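Local coordinates for proximal thread matrix protein 1 (Mytilus galloprovincialis, PDB 4CN9), which is a collagen-binding matrix protein of the mussel byssus that carries two von Willebrand factor type A domains and binds zinc, at residues A[59-64]-A[172-177]; A[168-173]-A[198-203]; A[258-263]-A[367-372]. All blocks are in the same frame, centred on the assembly; numbering follows the deposited sequence.

Contact 1: residues A[59-64]-A[172-177]. With ZN (zinc ion), chain C.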
ATOM      1  N   LEU A  59      15.370  -8.638  -2.754  1.00 14.79           N
ATOM      2  CA  LEU A  59      16.018  -8.730  -1.448  1.00 16.29           C
ATOM      3  C   LEU A  59      15.776 -10.143  -0.929  1.00 18.29           C
ATOM      4  O   LEU A  59      14.646 -10.524  -0.606  1.00 20.51           O
ATOM      5  CB  LEU A  59      15.407  -7.664  -0.529  1.00 16.83           C
ATOM      6  CG  LEU A  59      16.144  -7.068   0.667  1.00 24.71           C
ATOM      7  CD1 LEU A  59      17.636  -6.838   0.440  1.00 20.46           C
ATOM      8  CD2 LEU A  59      15.454  -5.753   1.007  1.00 24.48           C
ATOM      9  N   PHE A  60      16.853 -10.914  -0.895  1.00 14.52           N
ATOM     10  CA  PHE A  60      16.847 -12.368  -0.813  1.00 17.21           C
ATOM     11  C   PHE A  60      17.407 -12.759   0.563  1.00 21.06           C
ATOM     12  O   PHE A  60      18.591 -12.568   0.812  1.00 17.01           O
ATOM     13  CB  PHE A  60      17.759 -12.852  -1.959  1.00 20.34           C
ATOM     14  CG  PHE A  60      17.818 -14.341  -2.159  1.00 20.71           C
ATOM     15  CD1 PHE A  60      18.499 -15.170  -1.264  1.00 16.07           C
ATOM     16  CD2 PHE A  60      17.239 -14.909  -3.286  1.00 26.53           C
ATOM     17  CE1 PHE A  60      18.569 -16.531  -1.489  1.00 23.04           C
ATOM     18  CE2 PHE A  60      17.305 -16.277  -3.513  1.00 23.76           C
ATOM     19  CZ  PHE A  60      17.969 -17.085  -2.627  1.00 23.83           C
ATOM     20  N   ASP A  61      16.548 -13.275   1.451  1.00 16.29           N
ATOM     21  CA  ASP A  61      16.936 -13.745   2.795  1.00 17.17           C
ATOM     22  C   ASP A  61      17.920 -14.911   2.656  1.00 22.14           C
ATOM     23  O   ASP A  61      17.584 -15.915   2.018  1.00 19.07           O
ATOM     24  CB  ASP A  61      15.655 -14.173   3.531  1.00 20.57           C
ATOM     25  CG  ASP A  61      15.876 -14.619   4.995  1.00 19.91           C
ATOM     26  OD1 ASP A  61      16.926 -15.197   5.354  1.00 19.02           O
ATOM     27  OD2 ASP A  61      14.934 -14.409   5.790  1.00 19.47           O
ATOM     28  N   ASP A  62      19.145 -14.772   3.194  1.00 15.85           N
ATOM     29  CA  ASP A  62      20.081 -15.913   3.211  1.00 17.58           C
ATOM     30  C   ASP A  62      20.462 -16.343   4.624  1.00 19.63           C
ATOM     31  O   ASP A  62      21.590 -16.744   4.879  1.00 19.00           O
ATOM     32  CB  ASP A  62      21.310 -15.709   2.289  1.00 21.17           C
ATOM     33  CG  ASP A  62      22.251 -14.584   2.734  1.00 18.68           C
ATOM     34  OD1 ASP A  62      21.928 -13.788   3.642  1.00 16.41           O
ATOM     35  OD2 ASP A  62      23.348 -14.502   2.133  1.00 19.35           O
ATOM     36  N   SER A  63      19.483 -16.295   5.524  1.00 17.08           N
ATOM     37  CA  SER A  63      19.646 -16.770   6.903  1.00 20.63           C
ATOM     38  C   SER A  63      19.742 -18.294   6.980  1.00 22.84           C
ATOM     39  O   SER A  63      19.195 -19.015   6.141  1.00 22.28           O
ATOM     40  CB  SER A  63      18.479 -16.294   7.792  1.00 23.62           C
ATOM     41  OG  SER A  63      17.221 -16.842   7.387  1.00 21.84           O
ATOM     42  N   SER A  64      20.422 -18.776   8.019  1.00 23.55           N
ATOM     43  CA  SER A  64      20.689 -20.203   8.191  1.00 25.12           C
ATOM     44  C   SER A  64      19.417 -21.018   8.399  1.00 22.69           C
ATOM     45  O   SER A  64      19.392 -22.207   8.099  1.00 27.39           O
ATOM     46  CB  SER A  64      21.636 -20.421   9.379  1.00 20.29           C
ATOM     47  OG  SER A  64      21.056 -19.932  10.569  1.00 23.53           O
ATOM     48  N   MET A 172      11.887 -11.223   0.038  1.00 16.90           N
ATOM     49  CA  MET A 172      11.557 -12.611   0.355  1.00 18.80           C
ATOM     50  C   MET A 172      12.212 -12.976   1.677  1.00 21.08           C
ATOM     51  O   MET A 172      13.432 -12.909   1.799  1.00 19.18           O
ATOM     52  CB  MET A 172      12.087 -13.546  -0.738  1.00 18.98           C
ATOM     53  CG  MET A 172      11.578 -13.231  -2.140  1.00 20.91           C
ATOM     54  SD  MET A 172      12.456 -14.211  -3.407  1.00 29.10           S
ATOM     55  CE  MET A 172      11.962 -15.842  -2.902  1.00 22.10           C
ATOM     56  N   THR A 173      11.421 -13.377   2.668  1.00 16.94           N
ATOM     57  CA  THR A 173      11.990 -13.729   3.967  1.00 17.70           C
ATOM     58  C   THR A 173      11.262 -14.876   4.671  1.00 21.59           C
ATOM     59  O   THR A 173      10.072 -15.093   4.459  1.00 19.10           O
ATOM     60  CB  THR A 173      12.038 -12.500   4.886  1.00 18.42           C
ATOM     61  OG1 THR A 173      12.713 -12.816   6.114  1.00 21.42           O
ATOM     62  CG2 THR A 173      10.653 -11.994   5.173  1.00 23.57           C
ATOM     63  N   ASP A 174      12.001 -15.626   5.490  1.00 21.00           N
ATOM     64  CA  ASP A 174      11.397 -16.658   6.317  1.00 22.18           C
ATOM     65  C   ASP A 174      11.505 -16.302   7.790  1.00 24.26           C
ATOM     66  O   ASP A 174      11.349 -17.168   8.665  1.00 24.33           O
ATOM     67  CB  ASP A 174      12.043 -18.026   6.046  1.00 24.00           C
ATOM     68  CG  ASP A 174      13.349 -18.240   6.817  1.00 24.65           C
ATOM     69  OD1 ASP A 174      14.103 -17.259   7.086  1.00 22.55           O
ATOM     70  OD2 ASP A 174      13.618 -19.417   7.147  1.00 24.21           O
ATOM     71  N   GLY A 175      11.748 -15.030   8.082  1.00 20.72           N
ATOM     72  CA  GLY A 175      12.012 -14.641   9.455  1.00 18.86           C
ATOM     73  C   GLY A 175      11.473 -13.279   9.835  1.00 23.53           C
ATOM     74  O   GLY A 175      10.876 -12.567   9.028  1.00 25.50           O
ATOM     75  N   LYS A 176      11.693 -12.905  11.086  1.00 23.16           N
ATOM     76  CA  LYS A 176      11.323 -11.576  11.539  1.00 27.49           C
ATOM     77  C   LYS A 176      12.602 -10.806  11.789  1.00 24.19           C
ATOM     78  O   LYS A 176      13.626 -11.390  12.119  1.00 24.21           O
ATOM     79  CB  LYS A 176      10.457 -11.638  12.801  1.00 27.94           C
ATOM     80  CG  LYS A 176      11.167 -12.156  14.025  1.00 37.46           C
ATOM     81  CD  LYS A 176      10.248 -12.086  15.240  1.00 43.94           C
ATOM     82  CE  LYS A 176      10.772 -12.952  16.372  1.00 49.13           C
ATOM     83  NZ  LYS A 176       9.850 -12.960  17.546  1.00 64.71           N
ATOM     84  N   SER A 177      12.547  -9.497  11.591  1.00 23.79           N
ATOM     85  CA  SER A 177      13.728  -8.659  11.722  1.00 26.10           C
ATOM     86  C   SER A 177      14.120  -8.676  13.193  1.00 29.28           C
ATOM     87  O   SER A 177      13.291  -8.378  14.053  1.00 28.56           O
ATOM     88  CB  SER A 177      13.411  -7.230  11.271  1.00 26.95           C
ATOM     89  OG  SER A 177      14.588  -6.508  10.956  1.00 25.77           O
TER
HETATM   90 ZN    ZN C1448      15.491 -17.110   8.666  0.70 25.89          ZN
HETATM   91  O   HOH W   1      15.133 -15.078   8.383  1.00 19.69           O
HETATM   92  O   HOH W   2      13.923 -17.375  10.059  1.00 23.23           O
HETATM   93  O   HOH W   3      16.650 -16.847  10.372  1.00 27.15           O
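Asp61 reaches across to Thr173 and Asp174 because its CG stands anti to the backbone N (chi1 -177°), which sends the carboxylate forward off the end of its strand. The CG of Asp174 instead lies between its own backbone N and carbonyl carbon, so that OD1 swings in to bind zinc at 2.1 Å. The two carboxylates end up nearly perpendicular, their planes 83° apart. Ser63 OG supplies another ligand, 2.2 Å from the zinc; three waters and Ser65 complete six-fold coordination. This is the MIDAS of a von Willebrand factor A domain, with Asp61, Ser63 and Ser65 forming its Asp-x-Ser-x-Ser signature.

Asp61 stays in the second shell. Its OD1 takes two donors, Ser63 OG at 2.6 Å and Ser63 N at 2.8 Å, the latter closing an Asx turn. On the other oxygen, OD2, the anti lone pair accepts from Thr173 OG1 at 2.8 Å, while Asp174 N approaches Asp61 OD2 at 3.2 Å from 47° above the carboxylate plane. A zinc-bound water also donates to Asp61 OD2, at 2.7 Å. Behind the site the strands pair in parallel, Met172 N bonding to Leu59 O and Asp61 N to Met172 O.

With donors on both oxygens, the Asp61 carboxylate is held against rotation. Ser63 OG gives its hydrogen to Asp61 OD1 while its oxygen binds the zinc, and the negative charge of Asp61 would probably strengthen it as a ligand.

Contact 2: residues A[168-173]-A[198-203]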
ATOM      1  N   ILE A 168      11.115  -1.043  -8.262  1.00 17.17           N
ATOM      2  CA  ILE A 168      10.426  -2.124  -7.571  1.00 20.23           C
ATOM      3  C   ILE A 168      11.389  -2.966  -6.721  1.00 18.39           C
ATOM      4  O   ILE A 168      12.484  -3.339  -7.177  1.00 16.29           O
ATOM      5  CB  ILE A 168       9.730  -3.073  -8.574  1.00 18.83           C
ATOM      6  CG1 ILE A 168       8.818  -2.291  -9.521  1.00 24.03           C
ATOM      7  CG2 ILE A 168       8.938  -4.159  -7.824  1.00 20.25           C
ATOM      8  CD1 ILE A 168       8.526  -3.023 -10.798  1.00 27.59           C
ATOM      9  N   VAL A 169      10.972  -3.240  -5.482  1.00 13.66           N
ATOM     10  CA  VAL A 169      11.689  -4.120  -4.563  1.00 16.33           C
ATOM     11  C   VAL A 169      10.784  -5.275  -4.173  1.00 19.08           C
ATOM     12  O   VAL A 169       9.637  -5.070  -3.734  1.00 17.53           O
ATOM     13  CB  VAL A 169      12.129  -3.375  -3.273  1.00 13.92           C
ATOM     14  CG1 VAL A 169      12.737  -4.331  -2.269  1.00 18.79           C
ATOM     15  CG2 VAL A 169      13.088  -2.280  -3.610  1.00 18.35           C
ATOM     16  N   ILE A 170      11.291  -6.487  -4.370  1.00 15.51           N
ATOM     17  CA  ILE A 170      10.595  -7.696  -3.960  1.00 14.94           C
ATOM     18  C   ILE A 170      11.408  -8.365  -2.845  1.00 16.94           C
ATOM     19  O   ILE A 170      12.514  -8.856  -3.065  1.00 15.80           O
ATOM     20  CB  ILE A 170      10.382  -8.653  -5.156  1.00 19.99           C
ATOM     21  CG1 ILE A 170       9.449  -7.990  -6.178  1.00 20.73           C
ATOM     22  CG2 ILE A 170       9.792  -9.975  -4.685  1.00 18.05           C
ATOM     23  CD1 ILE A 170       9.568  -8.507  -7.587  1.00 23.12           C
ATOM     24  N   LEU A 171      10.851  -8.323  -1.644  1.00 14.86           N
ATOM     25  CA  LEU A 171      11.478  -8.880  -0.446  1.00 18.94           C
ATOM     26  C   LEU A 171      10.961 -10.297  -0.195  1.00 16.44           C
ATOM     27  O   LEU A 171       9.752 -10.540  -0.229  1.00 18.89           O
ATOM     28  CB  LEU A 171      11.170  -7.989   0.756  1.00 19.18           C
ATOM     29  CG  LEU A 171      11.415  -8.520   2.173  1.00 21.31           C
ATOM     30  CD1 LEU A 171      12.876  -8.644   2.437  1.00 22.12           C
ATOM     31  CD2 LEU A 171      10.779  -7.592   3.194  1.00 24.51           C
ATOM     32  N   MET A 172      11.887 -11.223   0.038  1.00 16.90           N
ATOM     33  CA  MET A 172      11.557 -12.611   0.355  1.00 18.80           C
ATOM     34  C   MET A 172      12.212 -12.976   1.677  1.00 21.08           C
ATOM     35  O   MET A 172      13.432 -12.909   1.799  1.00 19.18           O
ATOM     36  CB  MET A 172      12.087 -13.546  -0.738  1.00 18.98           C
ATOM     37  CG  MET A 172      11.578 -13.231  -2.140  1.00 20.91           C
ATOM     38  SD  MET A 172      12.456 -14.211  -3.407  1.00 29.10           S
ATOM     39  CE  MET A 172      11.962 -15.842  -2.902  1.00 22.10           C
ATOM     40  N   THR A 173      11.421 -13.377   2.668  1.00 16.94           N
ATOM     41  CA  THR A 173      11.990 -13.729   3.967  1.00 17.70           C
ATOM     42  C   THR A 173      11.262 -14.876   4.671  1.00 21.59           C
ATOM     43  O   THR A 173      10.072 -15.093   4.459  1.00 19.10           O
ATOM     44  CB  THR A 173      12.038 -12.500   4.886  1.00 18.42           C
ATOM     45  OG1 THR A 173      12.713 -12.816   6.114  1.00 21.42           O
ATOM     46  CG2 THR A 173      10.653 -11.994   5.173  1.00 23.57           C
ATOM     47  N   ILE A 198       7.114  -5.041  -2.527  1.00 16.69           N
ATOM     48  CA  ILE A 198       6.331  -6.266  -2.397  1.00 17.71           C
ATOM     49  C   ILE A 198       7.074  -7.145  -1.405  1.00 17.33           C
ATOM     50  O   ILE A 198       8.308  -7.253  -1.461  1.00 15.54           O
ATOM     51  CB  ILE A 198       6.184  -6.987  -3.765  1.00 18.46           C
ATOM     52  CG1 ILE A 198       5.341  -6.133  -4.713  1.00 18.17           C
ATOM     53  CG2 ILE A 198       5.557  -8.370  -3.597  1.00 21.15           C
ATOM     54  CD1 ILE A 198       5.650  -6.329  -6.202  1.00 22.29           C
ATOM     55  N   ALA A 199       6.338  -7.742  -0.476  1.00 15.71           N
ATOM     56  CA  ALA A 199       6.930  -8.592   0.545  1.00 16.97           C
ATOM     57  C   ALA A 199       6.335 -10.008   0.492  1.00 21.88           C
ATOM     58  O   ALA A 199       5.117 -10.180   0.519  1.00 20.30           O
ATOM     59  CB  ALA A 199       6.698  -7.988   1.924  1.00 18.92           C
ATOM     60  N   ILE A 200       7.208 -11.002   0.408  1.00 16.83           N
ATOM     61  CA  ILE A 200       6.828 -12.410   0.451  1.00 18.65           C
ATOM     62  C   ILE A 200       7.360 -13.074   1.714  1.00 18.99           C
ATOM     63  O   ILE A 200       8.580 -13.084   1.986  1.00 17.89           O
ATOM     64  CB  ILE A 200       7.367 -13.183  -0.758  1.00 17.49           C
ATOM     65  CG1 ILE A 200       6.877 -12.555  -2.061  1.00 21.33           C
ATOM     66  CG2 ILE A 200       6.943 -14.661  -0.664  1.00 21.59           C
ATOM     67  CD1 ILE A 200       7.664 -12.937  -3.284  1.00 21.28           C
ATOM     68  N   GLY A 201       6.434 -13.635   2.481  1.00 16.67           N
ATOM     69  CA  GLY A 201       6.742 -14.336   3.706  1.00 20.44           C
ATOM     70  C   GLY A 201       6.574 -15.835   3.524  1.00 21.42           C
ATOM     71  O   GLY A 201       5.565 -16.301   3.006  1.00 21.81           O
ATOM     72  N   ILE A 202       7.585 -16.582   3.937  1.00 20.89           N
ATOM     73  CA  ILE A 202       7.581 -18.033   3.807  1.00 22.44           C
ATOM     74  C   ILE A 202       7.692 -18.717   5.167  1.00 24.49           C
ATOM     75  O   ILE A 202       8.562 -18.385   5.969  1.00 23.18           O
ATOM     76  CB  ILE A 202       8.724 -18.493   2.907  1.00 20.76           C
ATOM     77  CG1 ILE A 202       8.611 -17.809   1.550  1.00 22.33           C
ATOM     78  CG2 ILE A 202       8.671 -20.008   2.719  1.00 31.41           C
ATOM     79  CD1 ILE A 202       9.880 -17.203   1.050  1.00 26.87           C
ATOM     80  N   GLY A 203       6.800 -19.677   5.420  1.00 27.92           N
ATOM     81  CA  GLY A 203       6.848 -20.478   6.634  1.00 27.65           C
ATOM     82  C   GLY A 203       6.233 -19.811   7.847  1.00 32.08           C
ATOM     83  O   GLY A 203       5.407 -18.920   7.717  1.00 35.94           O
TER
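Ile200 and Ile170 touch on one face of two parallel strands, with CD1 of Ile200 3.9 Å from CG2 of Ile170. The same methyl also meets Met172, CD1 of Ile200 lying 4.1 Å from CG of Met172, so a single isoleucine tip bridges two residues of the adjacent strand. It gets there because CG1 is anti to the carbonyl carbon (chi1 -57°) and the chain then runs on extended. Ile198 repeats the shape two residues earlier on the same face: its CD1 lies 4.1 Å from CG1 of Ile170 and also approaches CG2 of Ile168. In each of these isoleucine pairs on Ile170 the side chains run alongside each other and point the same way. The reverse face is thinner, with CD2 of Leu171 set 4.3 Å from CB of Ala199; farther along, the methyl CG2 of Thr173 rests near Ile200 O.

Beneath the side chains runs an unbroken parallel ladder of five backbone bonds, from Val169 O with Ile198 N to Thr173 O with Ile202 N at 2.9 Å. The strands diverge by only 13°. They are the two strands of a beta-alpha-beta crossover through helix 183-192, inside the central sheet of the Rossmann-like von Willebrand factor A fold.

Helices cover the isoleucine face. Val237 of helix 234-241 packs on both Ile170 and Ile200, with Leu240 and Ala241 of the same helix against Ile198. Phe80 of helix 73-85 lies on both Ile200 and Met172. Across the sheet, strand 54-61 flanks the other edge of 166-173, where Leu59 touches Leu171 and where the Thr173 hydroxyl finds its partner, Asp61.

Contact 3: residues A[258-263]-A[367-372]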
ATOM      1  N   VAL A 258     -16.263   8.720   4.951  1.00 15.54           N
ATOM      2  CA  VAL A 258     -16.960   7.968   5.975  1.00 14.28           C
ATOM      3  C   VAL A 258     -16.584   8.632   7.278  1.00 14.87           C
ATOM      4  O   VAL A 258     -15.462   8.446   7.773  1.00 14.84           O
ATOM      5  CB  VAL A 258     -16.521   6.507   5.983  1.00 16.42           C
ATOM      6  CG1 VAL A 258     -17.233   5.739   7.087  1.00 17.10           C
ATOM      7  CG2 VAL A 258     -16.785   5.872   4.607  1.00 15.02           C
ATOM      8  N   PHE A 259     -17.482   9.449   7.812  1.00 14.48           N
ATOM      9  CA  PHE A 259     -17.109  10.251   8.966  1.00 16.32           C
ATOM     10  C   PHE A 259     -18.049  10.271  10.172  1.00 17.54           C
ATOM     11  O   PHE A 259     -19.257  10.066  10.077  1.00 14.91           O
ATOM     12  CB  PHE A 259     -16.747  11.670   8.551  1.00 18.45           C
ATOM     13  CG  PHE A 259     -17.880  12.503   8.066  1.00 19.90           C
ATOM     14  CD1 PHE A 259     -18.623  13.282   8.954  1.00 26.08           C
ATOM     15  CD2 PHE A 259     -18.155  12.604   6.705  1.00 25.54           C
ATOM     16  CE1 PHE A 259     -19.658  14.093   8.498  1.00 26.91           C
ATOM     17  CE2 PHE A 259     -19.184  13.416   6.240  1.00 24.98           C
ATOM     18  CZ  PHE A 259     -19.938  14.164   7.136  1.00 26.53           C
ATOM     19  N   ASP A 260     -17.394  10.513  11.303  1.00 17.01           N
ATOM     20  CA  ASP A 260     -17.951  10.559  12.634  1.00 18.50           C
ATOM     21  C   ASP A 260     -18.962  11.692  12.730  1.00 20.21           C
ATOM     22  O   ASP A 260     -18.657  12.836  12.389  1.00 20.53           O
ATOM     23  CB  ASP A 260     -16.767  10.789  13.579  1.00 18.14           C
ATOM     24  CG  ASP A 260     -17.132  10.785  15.039  1.00 21.27           C
ATOM     25  OD1 ASP A 260     -18.327  10.765  15.407  1.00 20.81           O
ATOM     26  OD2 ASP A 260     -16.160  10.806  15.838  1.00 22.18           O
ATOM     27  N   ALA A 261     -20.172  11.360  13.171  1.00 17.00           N
ATOM     28  CA  ALA A 261     -21.220  12.362  13.380  1.00 19.43           C
ATOM     29  C   ALA A 261     -21.781  12.292  14.798  1.00 22.63           C
ATOM     30  O   ALA A 261     -22.891  12.754  15.059  1.00 26.76           O
ATOM     31  CB  ALA A 261     -22.337  12.200  12.353  1.00 22.17           C
ATOM     32  N   SER A 262     -20.987  11.719  15.698  1.00 20.56           N
ATOM     33  CA  SER A 262     -21.287  11.638  17.125  1.00 21.93           C
ATOM     34  C   SER A 262     -21.393  13.007  17.800  1.00 25.69           C
ATOM     35  O   SER A 262     -20.771  13.980  17.379  1.00 21.67           O
ATOM     36  CB  SER A 262     -20.173  10.846  17.826  1.00 25.08           C
ATOM     37  OG  SER A 262     -20.204  11.056  19.230  1.00 37.35           O
ATOM     38  N   SER A 263     -22.175  13.063  18.871  1.00 27.68           N
ATOM     39  CA  SER A 263     -22.373  14.289  19.626  1.00 32.36           C
ATOM     40  C   SER A 263     -21.082  14.690  20.317  1.00 30.26           C
ATOM     41  O   SER A 263     -20.944  15.810  20.788  1.00 36.18           O
ATOM     42  CB  SER A 263     -23.462  14.080  20.680  1.00 34.91           C
ATOM     43  OG  SER A 263     -23.060  13.072  21.588  1.00 35.97           O
ATOM     44  N   LEU A 367     -11.703   7.918   5.925  1.00 13.32           N
ATOM     45  CA  LEU A 367     -12.422   7.794   7.186  1.00 13.65           C
ATOM     46  C   LEU A 367     -11.853   8.743   8.238  1.00 17.06           C
ATOM     47  O   LEU A 367     -10.625   8.874   8.390  1.00 17.72           O
ATOM     48  CB  LEU A 367     -12.366   6.355   7.687  1.00 15.66           C
ATOM     49  CG  LEU A 367     -13.231   6.036   8.909  1.00 20.11           C
ATOM     50  CD1 LEU A 367     -13.833   4.642   8.802  1.00 25.83           C
ATOM     51  CD2 LEU A 367     -12.442   6.182  10.183  1.00 19.12           C
ATOM     52  N   LEU A 368     -12.757   9.393   8.964  1.00 16.41           N
ATOM     53  CA  LEU A 368     -12.406  10.321  10.034  1.00 17.93           C
ATOM     54  C   LEU A 368     -13.167   9.944  11.311  1.00 15.81           C
ATOM     55  O   LEU A 368     -14.389   9.807  11.282  1.00 16.49           O
ATOM     56  CB  LEU A 368     -12.785  11.753   9.632  1.00 20.01           C
ATOM     57  CG  LEU A 368     -12.013  12.511   8.551  1.00 23.95           C
ATOM     58  CD1 LEU A 368     -12.902  12.986   7.398  1.00 33.69           C
ATOM     59  CD2 LEU A 368     -11.312  13.714   9.218  1.00 26.43           C
ATOM     60  N   THR A 369     -12.457   9.785  12.426  1.00 15.56           N
ATOM     61  CA  THR A 369     -13.115   9.483  13.703  1.00 15.88           C
ATOM     62  C   THR A 369     -12.460  10.181  14.897  1.00 18.17           C
ATOM     63  O   THR A 369     -11.247  10.417  14.915  1.00 18.80           O
ATOM     64  CB  THR A 369     -13.131   7.969  13.990  1.00 16.71           C
ATOM     65  OG1 THR A 369     -13.981   7.703  15.116  1.00 18.03           O
ATOM     66  CG2 THR A 369     -11.722   7.448  14.266  1.00 18.17           C
ATOM     67  N   ASP A 370     -13.288  10.491  15.890  1.00 16.77           N
ATOM     68  CA  ASP A 370     -12.841  11.031  17.161  1.00 19.63           C
ATOM     69  C   ASP A 370     -13.147  10.059  18.320  1.00 20.77           C
ATOM     70  O   ASP A 370     -13.028  10.425  19.475  1.00 20.62           O
ATOM     71  CB  ASP A 370     -13.476  12.414  17.421  1.00 22.48           C
ATOM     72  CG  ASP A 370     -14.806  12.353  18.217  1.00 31.55           C
ATOM     73  OD1 ASP A 370     -15.620  11.404  18.058  1.00 29.81           O
ATOM     74  OD2 ASP A 370     -15.041  13.299  19.015  1.00 29.78           O
ATOM     75  N   GLY A 371     -13.513   8.821  18.005  1.00 21.07           N
ATOM     76  CA  GLY A 371     -13.803   7.832  19.033  1.00 19.58           C
ATOM     77  C   GLY A 371     -13.400   6.414  18.671  1.00 19.22           C
ATOM     78  O   GLY A 371     -13.037   6.132  17.535  1.00 18.73           O
ATOM     79  N   GLN A 372     -13.496   5.504  19.636  1.00 19.60           N
ATOM     80  CA  GLN A 372     -13.184   4.104  19.370  1.00 20.21           C
ATOM     81  C   GLN A 372     -14.436   3.362  18.903  1.00 16.30           C
ATOM     82  O   GLN A 372     -15.553   3.780  19.180  1.00 18.97           O
ATOM     83  CB  GLN A 372     -12.579   3.435  20.609  1.00 19.95           C
ATOM     84  CG  GLN A 372     -13.577   3.026  21.674  1.00 21.63           C
ATOM     85  CD  GLN A 372     -13.807   4.116  22.705  1.00 30.43           C
ATOM     86  OE1 GLN A 372     -13.919   5.298  22.366  1.00 24.77           O
ATOM     87  NE2 GLN A 372     -13.882   3.721  23.979  1.00 26.39           N
TER
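Asp260 and Leu368 join two neighbouring central strands, 253-260 and 362-369, of the second von Willebrand factor A domain, where Asp260, Ser262 and Ser264 repeat an Asp-x-Ser-x-Ser signature, although neither zinc of this chain lies here. Backbone bonds carry the parallel pairing: Leu368 N to Val258 O and Asp260 N to Leu368 O, both 3.1 Å. A CA-H...O contact from Leu367 to Val258 O adds to them.

Apolar contacts lie on both faces. CG1 of Val258 meets CD1 of Leu367 at 4.0 Å, crossing it obliquely, while Phe259 and Leu368 touch through their CB atoms; the Phe259 ring turns away, to Tyr273, Met276 and Met280 of helix 272-285.

Among the polar groups, the Thr369 hydroxyl sits anti to the backbone N (chi1 -170°), and OG1 donates to Gly371 O at 3.0 Å, 23° off the carbonyl plane. An alanine in place of Thr369 removes this hydroxyl and would probably leave Gly371 O without this donor and residues 369-371 freer to shift. Asp370 N appears to bond to Asp260 OD2, whose placement is doubtful, and Asp370 OD2 bonds to Ser264. Asp260 OD1 accepts from Ser262 N at 2.8 Å in an Asx turn.

Contacts 1 and 2 are neighbours in one sheet, their centres 9 Å apart: strand 166-173 belongs to both, and Met172 and Thr173 serve each. Thr173 is laddered to strand 195-202, while its side chain, about 6 Å from the zinc, bonds to the second-shell Asp61 and so probably steadies the metal site. Contact 3 is the counterpart of contact 1 in the other A domain, about 40 Å from it between centres; from contact 2 it lies about 35 Å between centres, with nearest atoms about 24 Å apart. Ser63 OG binds zinc, whereas Ser262 OG bonds to Ser264 N, and Thr173 OG1 donates to Asp61, whereas its counterpart Thr369 OG1 donates to Gly371 O.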